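Side-chain contacts in bacterial leucyl aminopeptidase (Legionella pneumophila, PDB 6ESL), which probably cleaves amino acids from the N-termini of peptides as a secreted zinc aminopeptidase of the M28 family, helping the bacterium to acquire nutrients during infection of amoebas: residues B[155-160]-B[208-213]; B[178-183]-B[187-192]. All coordinates share one frame; numbering follows the deposited sequence.

Interaction 1: B[155-160]-B[208-213]; sequences ETANWL and AHMDTL. With ZN (zinc ion), chain F.
Met210 meets Thr156, Ala157 and Leu160 of the helix without any flat group between them; the flat groups lie on the other side of the loop at the end of strand 203-209, in the imidazole of His209 and the carboxylate of Asp211. Both ring nitrogens have a partner. NE2 of His209 binds zinc at 2.2 Å, while ND1 donates to Asp211 OD1 at 2.9 Å. That second bond is bent, with 141° at the hydrogen, and OD1 sits 25° out of the imidazole plane and is itself met from above the carboxylate plane.

Across the contact, Met210 carries the whole interface, whose buried area is small, 160 Å². Its chi3 of 78° turns the terminal CE back onto Ala157, where Met210 SD already lies 3.6 Å from Ala157 CB and CE 3.8 Å from the same atom. Nearer the backbone, Met210 CB takes Leu160 CD1 at 3.8 Å. Thr156 CG2 lies 4.1 Å from Met210 CB, and the hydroxyl of Thr156 is bonded to Thr152 O within its own helix.

Outside the segments, Arg146 NE bonds Met210 O, and Asp222 and Asp284 share the zinc of His209. Asp211 OD2 accepts from the backbone N of Glu257, a ligand of the second zinc. The chemistry therefore divides at this loop: the helix and Met210 meet through apolar carbon and sulfur atoms with no hydrogen bond across, while on the other side the zinc on NE2 and the bent bond from ND1 to Asp211 together limit the rotation of the His209 ring, and the carboxylate may polarise it.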
# COMPACT_ATOMS: atom_id res chain seq x y z
N GLU B 155 -25.12 -27.48 10.04
CA GLU B 155 -26.34 -26.72 10.38
C GLU B 155 -26.11 -25.19 10.18
O GLU B 155 -27.01 -24.45 9.75
CB GLU B 155 -26.76 -26.97 11.84
CG GLU B 155 -27.29 -28.38 12.20
CD GLU B 155 -27.23 -28.66 13.75
OE1 GLU B 155 -27.22 -27.70 14.58
OE2 GLU B 155 -27.21 -29.88 14.17
N THR B 156 -24.87 -24.69 10.50
CA THR B 156 -24.61 -23.28 10.35
C THR B 156 -24.77 -22.90 8.90
O THR B 156 -25.39 -21.90 8.57
CB THR B 156 -23.13 -22.94 10.80
OG1 THR B 156 -22.97 -23.28 12.18
CG2 THR B 156 -22.76 -21.47 10.59
N ALA B 157 -24.15 -23.67 8.01
CA ALA B 157 -24.22 -23.35 6.59
C ALA B 157 -25.69 -23.34 6.04
O ALA B 157 -26.10 -22.44 5.25
CB ALA B 157 -23.41 -24.39 5.81
N ASN B 158 -26.42 -24.42 6.38
CA ASN B 158 -27.87 -24.49 6.06
C ASN B 158 -28.72 -23.24 6.56
O ASN B 158 -29.49 -22.66 5.82
CB ASN B 158 -28.47 -25.73 6.71
CG ASN B 158 -28.07 -27.01 6.01
OD1 ASN B 158 -27.61 -27.01 4.89
ND2 ASN B 158 -28.35 -28.12 6.69
N TRP B 159 -28.50 -22.85 7.81
CA TRP B 159 -29.17 -21.66 8.40
C TRP B 159 -28.81 -20.36 7.70
O TRP B 159 -29.65 -19.61 7.36
CB TRP B 159 -28.85 -21.58 9.86
CG TRP B 159 -29.56 -20.48 10.52
CD1 TRP B 159 -30.91 -20.46 10.90
CD2 TRP B 159 -29.04 -19.22 10.89
NE1 TRP B 159 -31.19 -19.27 11.51
CE2 TRP B 159 -30.07 -18.49 11.50
CE3 TRP B 159 -27.77 -18.64 10.80
CZ2 TRP B 159 -29.89 -17.18 11.97
CZ3 TRP B 159 -27.59 -17.32 11.29
CH2 TRP B 159 -28.62 -16.62 11.84
N LEU B 160 -27.53 -20.12 7.40
CA LEU B 160 -27.17 -18.95 6.64
C LEU B 160 -27.81 -18.88 5.27
O LEU B 160 -28.28 -17.81 4.79
CB LEU B 160 -25.59 -18.82 6.49
CG LEU B 160 -24.84 -18.66 7.79
CD1 LEU B 160 -23.30 -18.88 7.68
CD2 LEU B 160 -25.14 -17.30 8.37
N ALA B 208 -16.79 -13.69 4.53
CA ALA B 208 -16.50 -13.95 5.94
C ALA B 208 -16.44 -15.49 6.06
O ALA B 208 -16.95 -16.19 5.16
CB ALA B 208 -17.69 -13.43 6.81
N HIS B 209 -15.97 -16.01 7.15
CA HIS B 209 -15.92 -17.42 7.37
C HIS B 209 -16.89 -17.81 8.46
O HIS B 209 -16.98 -17.15 9.41
CB HIS B 209 -14.51 -17.98 7.54
CG HIS B 209 -13.81 -17.64 8.80
ND1 HIS B 209 -13.82 -18.44 9.90
CD2 HIS B 209 -12.99 -16.62 9.10
CE1 HIS B 209 -13.07 -17.91 10.83
NE2 HIS B 209 -12.57 -16.80 10.37
N MET B 210 -17.51 -18.97 8.32
CA MET B 210 -18.63 -19.32 9.16
C MET B 210 -18.16 -20.21 10.33
O MET B 210 -18.93 -20.49 11.30
CB MET B 210 -19.70 -20.08 8.32
CG MET B 210 -19.32 -21.49 7.91
SD MET B 210 -20.73 -22.31 7.13
CE MET B 210 -20.78 -21.64 5.51
N ASP B 211 -16.96 -20.76 10.20
CA ASP B 211 -16.49 -21.82 11.07
C ASP B 211 -15.71 -21.38 12.30
O ASP B 211 -15.32 -20.22 12.43
CB ASP B 211 -15.67 -22.87 10.28
CG ASP B 211 -14.33 -22.32 9.78
OD1 ASP B 211 -14.35 -21.21 9.24
OD2 ASP B 211 -13.30 -23.03 9.93
N THR B 212 -15.47 -22.37 13.17
CA THR B 212 -14.68 -22.28 14.37
C THR B 212 -13.86 -23.52 14.53
O THR B 212 -13.91 -24.49 13.71
CB THR B 212 -15.59 -22.19 15.63
OG1 THR B 212 -16.28 -23.47 15.84
CG2 THR B 212 -16.55 -21.04 15.51
N LEU B 213 -13.09 -23.55 15.59
CA LEU B 213 -12.41 -24.78 16.01
C LEU B 213 -13.46 -25.77 16.61
O LEU B 213 -14.63 -25.43 16.82
CB LEU B 213 -11.30 -24.48 17.03
CG LEU B 213 -10.13 -23.58 16.73
CD1 LEU B 213 -9.02 -23.81 17.69
CD2 LEU B 213 -9.78 -23.89 15.32
ZN ZN F . -11.05 -15.71 11.45
O HOH W 1 -9.41 -14.60 12.37

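Interaction 2: B[178-183]-B[187-192]; sequences TFFVKT and KQPSLV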
# COMPACT_ATOMS: atom_id res chain seq x y z
N THR B 178 -28.58 -18.81 -4.76
CA THR B 178 -27.69 -19.38 -3.78
C THR B 178 -27.15 -20.73 -4.20
O THR B 178 -27.84 -21.50 -4.83
CB THR B 178 -28.37 -19.51 -2.45
OG1 THR B 178 -29.35 -20.52 -2.51
CG2 THR B 178 -28.96 -18.16 -2.03
N PHE B 179 -25.93 -21.05 -3.80
CA PHE B 179 -25.46 -22.44 -3.93
C PHE B 179 -24.36 -22.82 -2.96
O PHE B 179 -23.63 -21.95 -2.47
CB PHE B 179 -25.06 -22.75 -5.36
CG PHE B 179 -23.97 -21.87 -5.92
CD1 PHE B 179 -24.29 -20.68 -6.56
CD2 PHE B 179 -22.63 -22.27 -5.84
CE1 PHE B 179 -23.25 -19.88 -7.14
CE2 PHE B 179 -21.63 -21.50 -6.42
CZ PHE B 179 -21.93 -20.29 -7.05
N PHE B 180 -24.29 -24.10 -2.62
CA PHE B 180 -23.20 -24.60 -1.85
C PHE B 180 -22.05 -24.96 -2.76
O PHE B 180 -22.25 -25.51 -3.84
CB PHE B 180 -23.56 -25.83 -1.04
CG PHE B 180 -24.41 -25.54 0.17
CD1 PHE B 180 -24.12 -24.46 1.04
CD2 PHE B 180 -25.50 -26.41 0.50
CE1 PHE B 180 -24.89 -24.23 2.17
CE2 PHE B 180 -26.26 -26.20 1.64
CZ PHE B 180 -25.99 -25.10 2.46
N VAL B 181 -20.84 -24.63 -2.32
CA VAL B 181 -19.64 -25.20 -2.86
C VAL B 181 -19.06 -26.18 -1.86
O VAL B 181 -18.71 -25.82 -0.75
CB VAL B 181 -18.61 -24.13 -3.16
CG1 VAL B 181 -17.32 -24.78 -3.68
CG2 VAL B 181 -19.16 -23.17 -4.21
N LYS B 182 -18.94 -27.43 -2.28
CA LYS B 182 -18.36 -28.48 -1.46
C LYS B 182 -16.90 -28.26 -1.02
O LYS B 182 -16.12 -27.49 -1.62
CB LYS B 182 -18.58 -29.85 -2.12
CG LYS B 182 -20.03 -30.23 -2.15
CD LYS B 182 -20.20 -31.58 -2.83
CE LYS B 182 -21.65 -31.99 -2.85
NZ LYS B 182 -21.73 -33.31 -3.55
N THR B 183 -16.59 -28.91 0.09
CA THR B 183 -15.32 -28.68 0.82
C THR B 183 -14.49 -29.98 0.95
O THR B 183 -13.99 -30.28 2.01
CB THR B 183 -15.66 -28.16 2.20
OG1 THR B 183 -16.70 -27.16 2.10
CG2 THR B 183 -14.40 -27.48 2.78
N LYS B 187 -17.43 -31.93 5.88
CA LYS B 187 -18.87 -31.93 5.60
C LYS B 187 -19.53 -30.56 5.50
O LYS B 187 -20.54 -30.43 4.82
CB LYS B 187 -19.62 -32.81 6.58
CG LYS B 187 -19.37 -32.48 8.02
CD LYS B 187 -20.23 -33.35 8.93
CE LYS B 187 -19.61 -34.74 9.14
NZ LYS B 187 -20.24 -35.24 10.41
N GLN B 188 -18.98 -29.52 6.14
CA GLN B 188 -19.49 -28.11 5.94
C GLN B 188 -19.18 -27.55 4.56
O GLN B 188 -18.00 -27.43 4.20
CB GLN B 188 -18.92 -27.18 7.01
CG GLN B 188 -19.35 -25.72 7.06
CD GLN B 188 -18.55 -25.01 8.11
OE1 GLN B 188 -17.32 -24.76 7.89
NE2 GLN B 188 -19.18 -24.68 9.29
N PRO B 189 -20.20 -27.21 3.77
CA PRO B 189 -19.99 -26.51 2.51
C PRO B 189 -19.80 -25.05 2.72
O PRO B 189 -20.23 -24.49 3.80
CB PRO B 189 -21.30 -26.70 1.77
CG PRO B 189 -22.32 -26.88 2.84
CD PRO B 189 -21.66 -27.30 4.11
N SER B 190 -19.13 -24.41 1.73
CA SER B 190 -19.18 -23.00 1.62
C SER B 190 -20.57 -22.55 1.00
O SER B 190 -21.11 -23.18 0.10
CB SER B 190 -18.00 -22.41 0.86
OG SER B 190 -16.73 -22.60 1.50
N LEU B 191 -21.06 -21.40 1.48
CA LEU B 191 -22.29 -20.76 0.97
C LEU B 191 -21.94 -19.61 0.06
O LEU B 191 -21.30 -18.63 0.49
CB LEU B 191 -23.12 -20.23 2.10
CG LEU B 191 -24.37 -19.37 1.68
CD1 LEU B 191 -25.29 -20.21 0.77
CD2 LEU B 191 -25.03 -18.91 2.97
N VAL B 192 -22.29 -19.74 -1.20
CA VAL B 192 -22.10 -18.69 -2.15
C VAL B 192 -23.51 -18.14 -2.48
O VAL B 192 -24.49 -18.93 -2.77
CB VAL B 192 -21.46 -19.15 -3.45
CG1 VAL B 192 -21.36 -18.02 -4.47
CG2 VAL B 192 -20.04 -19.70 -3.18
O HOH W 2 -16.10 -25.05 0.47
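Phe180 and Pro189 make a close CH-pi contact: Pro189 CG stands 3.6 Å from the centroid of the Phe180 ring and close to its normal, over one face and displaced toward the rim. The same ring presents its edge to the backbone, with Phe180 CD1 3.4 Å from Ser190 O, which lies in the ring plane. A second CH-pi contact forms between Phe179 and Val192 on the other face of the hairpin. Here chi1 59°, with CG between the backbone N and the carbonyl carbon, lays the Phe179 ring alongside Val192, whose CB stands over one face, offset toward the rim and 3.9 Å from the centroid of the Phe179 ring. Val192 CG2 reaches Val181 CG2 at 3.7 Å, extending that apolar strip.

Two hydrogen-bonded pairs hold the register, Phe179 with Val192 and Val181 with Ser190, and Phe180 faces Leu191 in the non-hydrogen-bonded pair between them. The Phe179 N to Val192 O bond, 2.8 Å, is nearly straight at 170°. Toward the turn, Thr183 OG1 comes 2.5 Å from Gln188 O, too short to be taken at face value. A water donates to both Thr183 OG1 (2.7 Å) and Val181 O (3.0 Å), and also bonds Ser190 OG, bridging the two strands where they approach the turn.

Further out, Ala254 N bonds Ser190 OG, Gln188 NE2 donates to the backbone O of Arg146 and of Gly153 while OE1 accepts from Ala255 N, and Lys161 makes a cation-pi contact with Phe180. His265 and His269 of helix 261-272 pack on Val181. With its strands at 143°, this is a twisted antiparallel beta hairpin; it opens the mixed eight-stranded sheet, strand order 1-2-4-3-5-8-6-7, characteristic of zinc-dependent exopeptidases such as family M28.

Both contacts are buried and reach the same sheet, but they serve it differently. Interaction 2 joins two neighbouring strands, one of them outermost within this chain, through backbone hydrogen bonds reinforced by aromatic and aliphatic side chains, and buries 512 Å². Interaction 1 has no hydrogen bond across it: it seats helix 151-170 against the loop just after strand 203-209 through apolar atoms, next to a zinc ligand. The two meet directly, Met210 CE lying 3.4 Å from Pro189 O and Asn158 OD1 3.5 Å from Phe180 CZ. Helix 151-170 thus rests against both the hairpin and the loop that follows zinc-binding His209, with the hairpin's Gln188 touching Met210 and Asp211.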